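Local structure of farnesyl pyrophosphate synthase (Pseudomonas aeruginosa, 3ZOU) at residues 119-124 / 143-148. The protein catalyses, as a prenyltransferase of the polyprenyl synthetase family, the condensation of geranyl diphosphate with isopentenyl diphosphate to give farnesyl diphosphate. Sequence-based numbering, arbitrary orientation.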
loop_
_atom_site.group_PDB
_atom_site.type_symbol
_atom_site.label_atom_id
_atom_site.label_comp_id
_atom_site.label_asym_id
_atom_site.label_seq_id
_atom_site.Cartn_x
_atom_site.Cartn_y
_atom_site.Cartn_z
ATOM N N ALA A 119 -2.916 -2.550 0.149
ATOM C CA ALA A 119 -2.295 -3.479 -0.843
ATOM C C ALA A 119 -3.270 -3.850 -1.959
ATOM O O ALA A 119 -2.853 -3.861 -3.104
ATOM C CB ALA A 119 -1.768 -4.731 -0.168
ATOM N N LEU A 120 -4.507 -4.064 -1.554
ATOM C CA LEU A 120 -5.495 -4.457 -2.571
ATOM C C LEU A 120 -5.675 -3.391 -3.612
ATOM O O LEU A 120 -5.952 -3.693 -4.774
ATOM C CB LEU A 120 -6.771 -4.816 -1.908
ATOM C CG LEU A 120 -7.941 -5.318 -2.746
ATOM C CD1 LEU A 120 -7.507 -6.569 -3.455
ATOM C CD2 LEU A 120 -9.103 -5.609 -1.811
ATOM N N ALA A 121 -5.677 -2.132 -3.203
ATOM C CA ALA A 121 -5.859 -1.019 -4.140
ATOM C C ALA A 121 -4.837 -1.165 -5.272
ATOM O O ALA A 121 -5.122 -0.939 -6.460
ATOM C CB ALA A 121 -5.763 0.310 -3.456
ATOM N N PHE A 122 -3.584 -1.406 -4.905
ATOM C CA PHE A 122 -2.459 -1.503 -5.851
ATOM C C PHE A 122 -2.542 -2.802 -6.661
ATOM O O PHE A 122 -2.341 -2.791 -7.870
ATOM C CB PHE A 122 -1.100 -1.310 -5.120
ATOM C CG PHE A 122 -0.963 0.078 -4.566
ATOM C CD1 PHE A 122 -0.848 1.157 -5.427
ATOM C CD2 PHE A 122 -0.980 0.329 -3.233
ATOM C CE1 PHE A 122 -0.672 2.448 -4.906
ATOM C CE2 PHE A 122 -0.812 1.613 -2.717
ATOM C CZ PHE A 122 -0.723 2.666 -3.566
ATOM N N GLU A 123 -3.001 -3.889 -6.020
ATOM C CA GLU A 123 -3.246 -5.114 -6.753
ATOM C C GLU A 123 -4.260 -4.913 -7.863
ATOM O O GLU A 123 -4.048 -5.405 -8.963
ATOM C CB GLU A 123 -3.764 -6.210 -5.775
ATOM C CG GLU A 123 -3.947 -7.556 -6.482
ATOM C CD GLU A 123 -4.438 -8.621 -5.542
ATOM O OE1 GLU A 123 -4.313 -8.556 -4.314
ATOM O OE2 GLU A 123 -5.065 -9.561 -6.085
ATOM N N VAL A 124 -5.360 -4.242 -7.566
ATOM C CA VAL A 124 -6.439 -4.040 -8.531
ATOM C C VAL A 124 -5.940 -3.278 -9.754
ATOM O O VAL A 124 -6.310 -3.579 -10.895
ATOM C CB VAL A 124 -7.609 -3.361 -7.843
ATOM C CG1 VAL A 124 -8.564 -2.684 -8.779
ATOM C CG2 VAL A 124 -8.324 -4.391 -7.003
ATOM N N THR A 143 1.606 4.684 -10.432
ATOM C CA THR A 143 2.480 5.762 -10.006
ATOM C C THR A 143 1.693 6.854 -9.362
ATOM O O THR A 143 1.997 7.381 -8.263
ATOM C CB THR A 143 3.241 6.326 -11.218
ATOM O OG1 THR A 143 4.220 5.386 -11.580
ATOM C CG2 THR A 143 3.933 7.638 -10.891
ATOM N N ARG A 144 0.646 7.292 -10.039
ATOM C CA ARG A 144 -0.088 8.450 -9.524
ATOM C C ARG A 144 -0.794 8.113 -8.239
ATOM O O ARG A 144 -0.823 8.904 -7.292
ATOM C CB ARG A 144 -1.072 8.937 -10.581
ATOM C CG ARG A 144 -0.346 9.580 -11.769
ATOM C CD ARG A 144 0.007 11.010 -11.402
ATOM N NE ARG A 144 0.832 11.705 -12.350
ATOM C CZ ARG A 144 0.911 13.037 -12.387
ATOM N NH1 ARG A 144 0.158 13.792 -11.559
ATOM N NH2 ARG A 144 1.699 13.608 -13.282
ATOM N N LEU A 145 -1.381 6.923 -8.146
ATOM C CA LEU A 145 -2.080 6.563 -6.922
ATOM C C LEU A 145 -1.089 6.426 -5.727
ATOM O O LEU A 145 -1.388 6.831 -4.631
ATOM C CB LEU A 145 -2.864 5.290 -7.077
ATOM C CG LEU A 145 -3.789 5.045 -5.858
ATOM C CD1 LEU A 145 -4.735 6.181 -5.571
ATOM C CD2 LEU A 145 -4.608 3.776 -6.035
ATOM N N ALA A 146 0.042 5.823 -6.006
ATOM C CA ALA A 146 1.045 5.606 -4.906
ATOM C C ALA A 146 1.556 6.927 -4.423
ATOM O O ALA A 146 1.690 7.119 -3.235
ATOM C CB ALA A 146 2.191 4.755 -5.383
ATOM N N ARG A 147 1.797 7.870 -5.334
ATOM C CA ARG A 147 2.256 9.208 -4.916
ATOM C C ARG A 147 1.176 9.965 -4.169
ATOM O O ARG A 147 1.413 10.585 -3.111
ATOM C CB ARG A 147 2.694 10.052 -6.089
ATOM C CG ARG A 147 3.861 9.582 -6.851
ATOM C CD ARG A 147 4.125 10.572 -8.014
ATOM N NE ARG A 147 5.325 10.239 -8.797
ATOM C CZ ARG A 147 5.564 10.634 -10.056
ATOM N NH1 ARG A 147 4.683 11.358 -10.749
ATOM N NH2 ARG A 147 6.700 10.277 -10.647
ATOM N N ALA A 148 -0.050 9.851 -4.662
ATOM C CA ALA A 148 -1.142 10.543 -3.999
ATOM C C ALA A 148 -1.501 9.982 -2.660
ATOM O O ALA A 148 -2.038 10.709 -1.795
ATOM C CB ALA A 148 -2.382 10.493 -4.886
#
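F122 reaches across to the backbone of A146 with the edge of its ring. F122 CE1 lies 3.6 Å from A146 CA, and F122 CZ lies 3.7 Å from the same atom. A146 CB is also close, 3.7 Å from F122 CE1. The A146 N lies in the ring plane at this edge, so the ring meets the helix edge-on. The first torsion of F122 sets its CG anti to the carbonyl carbon (chi1 -66°). The ring is carried toward helix 135-149, and its CE1-CZ edge reaches A146. L145 packs beside it, its CG 4.2 Å from F122 CE1. The tight part is therefore one ring edge against the helical backbone at L145 and A146. Between these two segments the looser pair is A121 and L145, where A121 CB only just touches L145 CD2 at 4.5 Å. No hydrogen bond crosses between the segments, and the contact is apolar and buried. On the solvent side, R147 is exposed, and its first side-chain bond leads away from 119-124. The two helices run nearly antiparallel at 163°, with segment axes 10.8 Å apart. F122 and L145 together fill most of the contact across this wide spacing. F122 also stacks on F122 of the second subunit, which places the contact at the dimer interface of this mainly helical prenyltransferase fold. Within the chain, helix 67-85 lies against both segments, touching A121 through L75 and I76 and L145 through A72. Helix 171-196 packs on the 143-148 side, with L185 against L145 and A188 against A148.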